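WipB (Legionella pneumophila, PDB 5NNY) is a translocated effector that targets the host lysosomal nutrient-sensing machinery and acts on phosphoserine and phosphothreonine through its phosphatase domain, the part crystallised here. Local coordinates at residues I28-P32 against E33-K37; I131-V134 against E135-L139; K141-N145 against K146-K150. All coordinates share one frame; numbering follows the deposited sequence.

Contact 1: I28-P32 against E33-K37; sequences IAISP and ENYAK
The backbone N of Tyr-35 donates to Ser-31 O over 2.8 Å, and the bond is almost straight, with an N-H...O angle of 168°. It closes the first turn of helix 32-42, and Ala-36 N follows by donating to Pro-32 O at 3.0 Å. Ser-31 is the N-cap of this helix. Its OG accepts from Asn-34 N at 3.1 Å, because a chi1 of 68° swings the hydroxyl between its own backbone N and carbonyl carbon and so out over the start of the helix. Asn-34 adds a second, wetter link to the cap. Its ND2 gives a hydrogen bond to water 1 at 2.9 Å, and the same water accepts from Ser-31 N at 3.0 Å; ND2 also donates to Gln-81 OE1.

On the apolar side, Ile-30 and Tyr-35 stand one residue before the cap and four after it, the positions of a hydrophobic staple. Their side chains cross at about a right angle, with Ile-30 CG2 in the plane of the ring at its edge, 4.0 Å from Tyr-35 CD2. On the other branch, Ile-30 CG1 lies 3.7 Å from Asn-34 CB, and CD1 goes on to the backbone N of Tyr-35. The far end of the tyrosine reaches helix 15-24, where its OH is hydrogen-bonded to Asn-20 OD1.

With a hydroxyl on one first-turn amide, a carbonyl on the next and the hydrophobic staple beside them, the helix start is probably fixed just after Ser-31, and the chain changes there from strand 28-29 to helix within very few residues.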
loop_
_atom_site.group_PDB
_atom_site.type_symbol
_atom_site.label_atom_id
_atom_site.label_comp_id
_atom_site.label_asym_id
_atom_site.label_seq_id
_atom_site.Cartn_x
_atom_site.Cartn_y
_atom_site.Cartn_z
ATOM N N ILE A 28 -16.113 -7.508 -7.135
ATOM C CA ILE A 28 -17.223 -6.978 -6.352
ATOM C C ILE A 28 -18.398 -6.674 -7.261
ATOM O O ILE A 28 -18.245 -6.392 -8.452
ATOM C CB ILE A 28 -16.865 -5.698 -5.558
ATOM C CG1 ILE A 28 -16.559 -4.560 -6.521
ATOM C CG2 ILE A 28 -15.715 -5.951 -4.600
ATOM C CD1 ILE A 28 -16.223 -3.240 -5.819
ATOM N N ALA A 29 -19.579 -6.706 -6.658
ATOM C CA ALA A 29 -20.810 -6.251 -7.286
ATOM C C ALA A 29 -21.334 -5.029 -6.545
ATOM O O ALA A 29 -21.325 -4.978 -5.313
ATOM C CB ALA A 29 -21.872 -7.351 -7.305
ATOM N N ILE A 30 -21.761 -4.039 -7.317
ATOM C CA ILE A 30 -22.323 -2.797 -6.795
ATOM C C ILE A 30 -23.290 -2.309 -7.853
ATOM O O ILE A 30 -23.017 -2.426 -9.048
ATOM C CB ILE A 30 -21.222 -1.747 -6.481
ATOM C CG1 ILE A 30 -21.794 -0.506 -5.776
ATOM C CG2 ILE A 30 -20.518 -1.300 -7.756
ATOM C CD1 ILE A 30 -20.719 0.584 -5.504
ATOM N N SER A 31 -24.429 -1.799 -7.424
ATOM C CA SER A 31 -25.423 -1.356 -8.377
ATOM C C SER A 31 -24.915 -0.148 -9.157
ATOM O O SER A 31 -24.054 0.600 -8.680
ATOM C CB SER A 31 -26.737 -1.016 -7.680
ATOM O OG SER A 31 -26.633 0.142 -6.853
ATOM N N PRO A 32 -25.413 0.045 -10.376
ATOM C CA PRO A 32 -25.086 1.274 -11.107
ATOM C C PRO A 32 -25.432 2.534 -10.333
ATOM O O PRO A 32 -24.682 3.518 -10.389
ATOM C CB PRO A 32 -25.925 1.149 -12.388
ATOM C CG PRO A 32 -26.098 -0.313 -12.583
ATOM C CD PRO A 32 -26.190 -0.902 -11.196
ATOM N N GLU A 33 -26.551 2.543 -9.607
ATOM C CA GLU A 33 -26.904 3.767 -8.896
ATOM C C GLU A 33 -25.944 4.034 -7.739
ATOM O O GLU A 33 -25.596 5.197 -7.466
ATOM C CB GLU A 33 -28.356 3.708 -8.412
ATOM C CG GLU A 33 -28.798 5.028 -7.782
ATOM C CD GLU A 33 -30.313 5.171 -7.628
ATOM O OE1 GLU A 33 -31.033 4.144 -7.636
ATOM O OE2 GLU A 33 -30.776 6.326 -7.503
ATOM N N ASN A 34 -25.481 2.974 -7.063
ATOM C CA ASN A 34 -24.527 3.156 -5.967
ATOM C C ASN A 34 -23.122 3.446 -6.471
ATOM O O ASN A 34 -22.352 4.157 -5.809
ATOM C CB ASN A 34 -24.496 1.923 -5.060
ATOM C CG ASN A 34 -25.677 1.871 -4.106
ATOM O OD1 ASN A 34 -26.295 2.901 -3.813
ATOM N ND2 ASN A 34 -25.996 0.676 -3.612
ATOM N N TYR A 35 -22.752 2.877 -7.612
ATOM C CA TYR A 35 -21.526 3.299 -8.265
ATOM C C TYR A 35 -21.563 4.793 -8.563
ATOM O O TYR A 35 -20.582 5.512 -8.320
ATOM C CB TYR A 35 -21.356 2.479 -9.541
ATOM C CG TYR A 35 -20.022 2.599 -10.217
ATOM C CD1 TYR A 35 -19.711 3.704 -10.995
ATOM C CD2 TYR A 35 -19.099 1.576 -10.131
ATOM C CE1 TYR A 35 -18.511 3.798 -11.641
ATOM C CE2 TYR A 35 -17.881 1.660 -10.777
ATOM C CZ TYR A 35 -17.594 2.779 -11.523
ATOM O OH TYR A 35 -16.393 2.885 -12.167
ATOM N N ALA A 36 -22.691 5.282 -9.084
ATOM C CA ALA A 36 -22.769 6.699 -9.422
ATOM C C ALA A 36 -22.690 7.548 -8.167
ATOM O O ALA A 36 -22.033 8.595 -8.163
ATOM C CB ALA A 36 -24.048 7.014 -10.200
ATOM N N LYS A 37 -23.354 7.109 -7.089
ATOM C CA LYS A 37 -23.225 7.807 -5.815
ATOM C C LYS A 37 -21.766 7.832 -5.354
ATOM O O LYS A 37 -21.276 8.860 -4.870
ATOM C CB LYS A 37 -24.102 7.149 -4.746
ATOM C CG LYS A 37 -25.610 7.493 -4.798
ATOM C CD LYS A 37 -26.376 6.740 -3.696
ATOM C CE LYS A 37 -27.840 7.171 -3.544
ATOM N NZ LYS A 37 -28.674 6.837 -4.733
HETATM O O HOH W 1 -25.024 -1.957 -4.448
#

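Contact 2: I131-V134 against E135-L139; sequences IEFV and EACEL
Phe-133 and Cys-137 make a buried sulfur-aromatic contact across one turn of helix 128-138, which comes directly after strand 121-125 of the central mixed sheet. The sulfur sits over a face of the ring: SG is 3.8 Å from the centroid of Phe-133, and the line to it leans 18° from the ring normal. It is shifted toward the rim, so that Phe-133 CZ is the nearest ring atom to SG, at 3.6 Å. The torsions bring the two together. Phe-133 has CG opposite its backbone N (chi1 -177°), while Cys-137 turns SG away from its own carbonyl carbon, back over the preceding turn.

Underneath, the regular helix bonds run without a break, from Glu-135 N to Ile-131 O through to Glu-138 N, which donates to Val-134 O at 2.8 Å. In this phosphoesterase fold of the calcineurin clan, helix 175-186 packs against this one, with Tyr-186 edge-to-face to Phe-133 and Tyr-182 on Val-134 and Cys-137, and Phe-161 of helix 159-169 touches Phe-133 as well.

A second pair runs along a different side of the helix. Val-134 and Glu-138 lie alongside each other and point the same way, with Val-134 CG1 3.8 Å from Glu-138 CD, so a methyl rests against the carboxylate carbon. Glu-138 CG also comes within 3.2 Å of Val-134 O. The carboxylate itself is held from beyond the helix, OE1 by His-257 ND1 and OE2 by Ile-256 N. One turn earlier, Glu-135 OE2 takes two bonds, from Tyr-260 OH and His-262 NE2.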
loop_
_atom_site.group_PDB
_atom_site.type_symbol
_atom_site.label_atom_id
_atom_site.label_comp_id
_atom_site.label_asym_id
_atom_site.label_seq_id
_atom_site.Cartn_x
_atom_site.Cartn_y
_atom_site.Cartn_z
ATOM N N ILE A 131 4.548 3.146 3.362
ATOM C CA ILE A 131 5.395 3.110 4.513
ATOM C C ILE A 131 5.173 4.346 5.447
ATOM O O ILE A 131 5.398 4.274 6.585
ATOM C CB ILE A 131 6.851 2.899 4.072
ATOM C CG1 ILE A 131 7.501 1.802 4.843
ATOM C CG2 ILE A 131 7.638 4.152 4.180
ATOM C CD1 ILE A 131 8.719 1.284 4.160
ATOM N N GLU A 132 4.758 5.479 4.908
ATOM C CA GLU A 132 4.455 6.603 5.729
ATOM C C GLU A 132 3.204 6.291 6.587
ATOM O O GLU A 132 3.149 6.643 7.725
ATOM C CB GLU A 132 4.241 7.828 4.885
ATOM C CG GLU A 132 3.726 8.988 5.662
ATOM C CD GLU A 132 3.750 10.317 4.899
ATOM O OE1 GLU A 132 4.237 10.395 3.801
ATOM O OE2 GLU A 132 3.235 11.276 5.438
ATOM N N PHE A 133 2.217 5.633 5.998
ATOM C CA PHE A 133 1.053 5.229 6.792
ATOM C C PHE A 133 1.446 4.225 7.880
ATOM O O PHE A 133 1.000 4.339 9.037
ATOM C CB PHE A 133 -0.031 4.653 5.872
ATOM C CG PHE A 133 -1.304 4.263 6.590
ATOM C CD1 PHE A 133 -2.148 5.236 7.095
ATOM C CD2 PHE A 133 -1.616 2.925 6.788
ATOM C CE1 PHE A 133 -3.326 4.889 7.759
ATOM C CE2 PHE A 133 -2.797 2.554 7.431
ATOM C CZ PHE A 133 -3.646 3.550 7.933
ATOM N N VAL A 134 2.298 3.258 7.527
ATOM C CA VAL A 134 2.801 2.288 8.493
ATOM C C VAL A 134 3.459 3.010 9.665
ATOM O O VAL A 134 3.203 2.713 10.836
ATOM C CB VAL A 134 3.790 1.326 7.808
ATOM C CG1 VAL A 134 4.561 0.546 8.868
ATOM C CG2 VAL A 134 3.054 0.406 6.841
ATOM N N GLU A 135 4.368 3.929 9.358
ATOM C CA GLU A 135 5.131 4.599 10.403
ATOM C C GLU A 135 4.221 5.418 11.298
ATOM O O GLU A 135 4.335 5.363 12.523
ATOM C CB GLU A 135 6.208 5.489 9.779
ATOM C CG GLU A 135 7.238 5.997 10.810
ATOM C CD GLU A 135 8.184 7.022 10.209
ATOM O OE1 GLU A 135 7.802 8.217 10.157
ATOM O OE2 GLU A 135 9.283 6.619 9.768
ATOM N N ALA A 136 3.316 6.189 10.690
ATOM C CA ALA A 136 2.339 6.961 11.447
ATOM C C ALA A 136 1.569 6.079 12.414
ATOM O O ALA A 136 1.380 6.440 13.582
ATOM C CB ALA A 136 1.376 7.659 10.490
ATOM N N CYS A 137 1.113 4.919 11.952
ATOM C CA CYS A 137 0.319 4.053 12.815
ATOM C C CYS A 137 1.173 3.394 13.882
ATOM O O CYS A 137 0.750 3.293 15.041
ATOM C CB CYS A 137 -0.402 2.992 11.980
ATOM S SG CYS A 137 -1.726 3.669 10.963
ATOM N N GLU A 138 2.378 2.941 13.515
ATOM C CA GLU A 138 3.249 2.280 14.485
ATOM C C GLU A 138 3.732 3.229 15.581
ATOM O O GLU A 138 3.981 2.794 16.713
ATOM C CB GLU A 138 4.464 1.671 13.780
ATOM C CG GLU A 138 4.177 0.458 12.921
ATOM C CD GLU A 138 5.458 -0.197 12.450
ATOM O OE1 GLU A 138 6.513 0.487 12.455
ATOM O OE2 GLU A 138 5.411 -1.386 12.101
ATOM N N LEU A 139 3.903 4.515 15.271
ATOM C CA LEU A 139 4.402 5.473 16.252
ATOM C C LEU A 139 3.292 6.315 16.867
ATOM O O LEU A 139 3.570 7.375 17.442
ATOM C CB LEU A 139 5.476 6.377 15.624
ATOM C CG LEU A 139 6.701 5.626 15.087
ATOM C CD1 LEU A 139 7.766 6.593 14.590
ATOM C CD2 LEU A 139 7.273 4.685 16.139
#

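Contact 3: K141-N145 against K146-K150; sequences KENGN and KLVAK
Asn-143 meets Val-148 from the third position of a type I beta turn, Lys-141 to Gly-144, in the surface loop between helices 128-138 and 150-153. The turn is closed by Gly-144 N donating to Lys-141 O at 3.0 Å. From there the asparagine side chain points at the returning arm of the loop. Its CB faces two things, Val-148 CG2 at 3.5 Å and, a little farther off, Lys-146 O at 3.8 Å. CG comes next and is again close to Val-148 CG2. At the tip, ND2 is 3.4 Å from that same methyl, while OD1 is more distant from Val-148 CG2, at 4.1 Å. A single methyl thus lies beside CB, CG and ND2 alike, the two side chains crossing at a slant. A chi1 of -68° on Asn-143 sets CG opposite its carbonyl carbon and beside the backbone N, turning the amide toward the methyl.

The polar work at the tip is done through water 2. ND2 donates to it at 2.8 Å, and the water lies 2.6 Å from Lys-146 O, to which it probably gives a proton, though it has other acceptors nearby.

Between the two arms lie Gly-144 and Asn-145, both with positive phi (80° and 64°), where the chain reverses. Leu-147 faces the interior, touching Cys-137 and Val-178, and its O accepts from Gln-165 NE2. The side-chain touch of the arms is mostly one methyl against the asparagine, and one more bond completes the bridge: Val-148 N donates to water 2 at 2.9 Å.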
loop_
_atom_site.group_PDB
_atom_site.type_symbol
_atom_site.label_atom_id
_atom_site.label_comp_id
_atom_site.label_asym_id
_atom_site.label_seq_id
_atom_site.Cartn_x
_atom_site.Cartn_y
_atom_site.Cartn_z
ATOM N N LYS A 141 1.480 6.083 19.590
ATOM C CA LYS A 141 1.638 6.398 21.009
ATOM C C LYS A 141 2.861 7.272 21.252
ATOM O O LYS A 141 2.805 8.222 22.040
ATOM C CB LYS A 141 1.746 5.115 21.830
ATOM C CG LYS A 141 0.489 4.742 22.592
ATOM C CD LYS A 141 0.714 3.529 23.496
ATOM C CE LYS A 141 1.236 3.935 24.872
ATOM N NZ LYS A 141 1.496 2.739 25.736
ATOM N N GLU A 142 3.982 6.934 20.614
ATOM C CA GLU A 142 5.188 7.756 20.678
ATOM C C GLU A 142 4.887 9.211 20.365
ATOM O O GLU A 142 5.442 10.117 20.997
ATOM C CB GLU A 142 6.228 7.245 19.679
ATOM C CG GLU A 142 7.373 6.446 20.240
ATOM C CD GLU A 142 8.679 6.834 19.569
ATOM O OE1 GLU A 142 8.687 7.876 18.873
ATOM O OE2 GLU A 142 9.688 6.114 19.734
ATOM N N ASN A 143 4.041 9.463 19.364
ATOM C CA ASN A 143 3.749 10.822 18.930
ATOM C C ASN A 143 2.596 11.450 19.697
ATOM O O ASN A 143 2.030 12.450 19.236
ATOM C CB ASN A 143 3.493 10.837 17.421
ATOM C CG ASN A 143 4.751 10.527 16.625
ATOM O OD1 ASN A 143 5.847 10.963 16.988
ATOM N ND2 ASN A 143 4.606 9.757 15.546
ATOM N N GLY A 144 2.242 10.882 20.849
ATOM C CA GLY A 144 1.247 11.459 21.731
ATOM C C GLY A 144 -0.169 11.176 21.284
ATOM O O GLY A 144 -1.051 12.023 21.468
ATOM N N ASN A 145 -0.410 10.003 20.687
ATOM C CA ASN A 145 -1.740 9.621 20.200
ATOM C C ASN A 145 -2.192 10.543 19.071
ATOM O O ASN A 145 -3.265 11.158 19.110
ATOM C CB ASN A 145 -2.754 9.581 21.342
ATOM C CG ASN A 145 -2.594 8.348 22.210
ATOM O OD1 ASN A 145 -1.481 7.917 22.523
ATOM N ND2 ASN A 145 -3.720 7.762 22.595
ATOM N N LYS A 146 -1.339 10.624 18.051
ATOM C CA LYS A 146 -1.609 11.334 16.815
ATOM C C LYS A 146 -0.908 10.585 15.696
ATOM O O LYS A 146 0.154 9.998 15.909
ATOM C CB LYS A 146 -1.107 12.777 16.885
ATOM C CG LYS A 146 -1.796 13.752 15.950
ATOM C CD LYS A 146 -1.271 15.173 16.235
ATOM C CE LYS A 146 -1.936 16.253 15.375
ATOM N NZ LYS A 146 -1.275 16.407 14.046
ATOM N N LEU A 147 -1.515 10.594 14.514
ATOM C CA LEU A 147 -0.914 9.987 13.323
ATOM C C LEU A 147 -0.105 11.063 12.617
ATOM O O LEU A 147 -0.681 11.989 12.042
ATOM C CB LEU A 147 -1.991 9.420 12.396
ATOM C CG LEU A 147 -2.887 8.322 12.959
ATOM C CD1 LEU A 147 -4.064 8.055 12.022
ATOM C CD2 LEU A 147 -2.081 7.051 13.173
ATOM N N VAL A 148 1.225 10.947 12.652
ATOM C CA VAL A 148 2.075 11.962 12.039
ATOM C C VAL A 148 3.285 11.266 11.440
ATOM O O VAL A 148 3.724 10.212 11.911
ATOM C CB VAL A 148 2.527 13.076 13.026
ATOM C CG1 VAL A 148 1.391 14.078 13.328
ATOM C CG2 VAL A 148 3.071 12.473 14.302
ATOM N N ALA A 149 3.836 11.882 10.407
ATOM C CA ALA A 149 5.055 11.372 9.796
ATOM C C ALA A 149 5.760 12.524 9.108
ATOM O O ALA A 149 5.720 12.637 7.882
ATOM C CB ALA A 149 4.737 10.241 8.809
ATOM N N LYS A 150 6.378 13.403 9.894
ATOM C CA LYS A 150 6.841 14.673 9.346
ATOM C C LYS A 150 8.004 14.492 8.374
ATOM O O LYS A 150 8.020 15.105 7.301
ATOM C CB LYS A 150 7.222 15.618 10.482
ATOM C CG LYS A 150 7.436 17.047 10.024
ATOM C CD LYS A 150 7.612 17.979 11.211
ATOM C CE LYS A 150 8.775 17.542 12.102
ATOM N NZ LYS A 150 10.042 17.367 11.318
HETATM O O HOH W 2 2.110 8.869 14.527
#

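In the fold
From the N terminus, contact 1 comes first, where the chain leaves strand 28-29 and starts helix 32-42 at the surface, close to helices 15-24 and 64-79. The chain then passes through strands 90-93 and 121-125 of the central sheet before contact 2 spans a turn of helix 128-138. Contact 3 follows directly, drawing together the loop that leads to helix 150-153. All three are in series; none nests in or crosses another. Contact 1 stands apart, its centre about 32 Å from that of contact 2. Contacts 2 and 3 touch: Leu-147 and Ala-149 bring the loop back against helix 128-138, at Cys-137 and Glu-132.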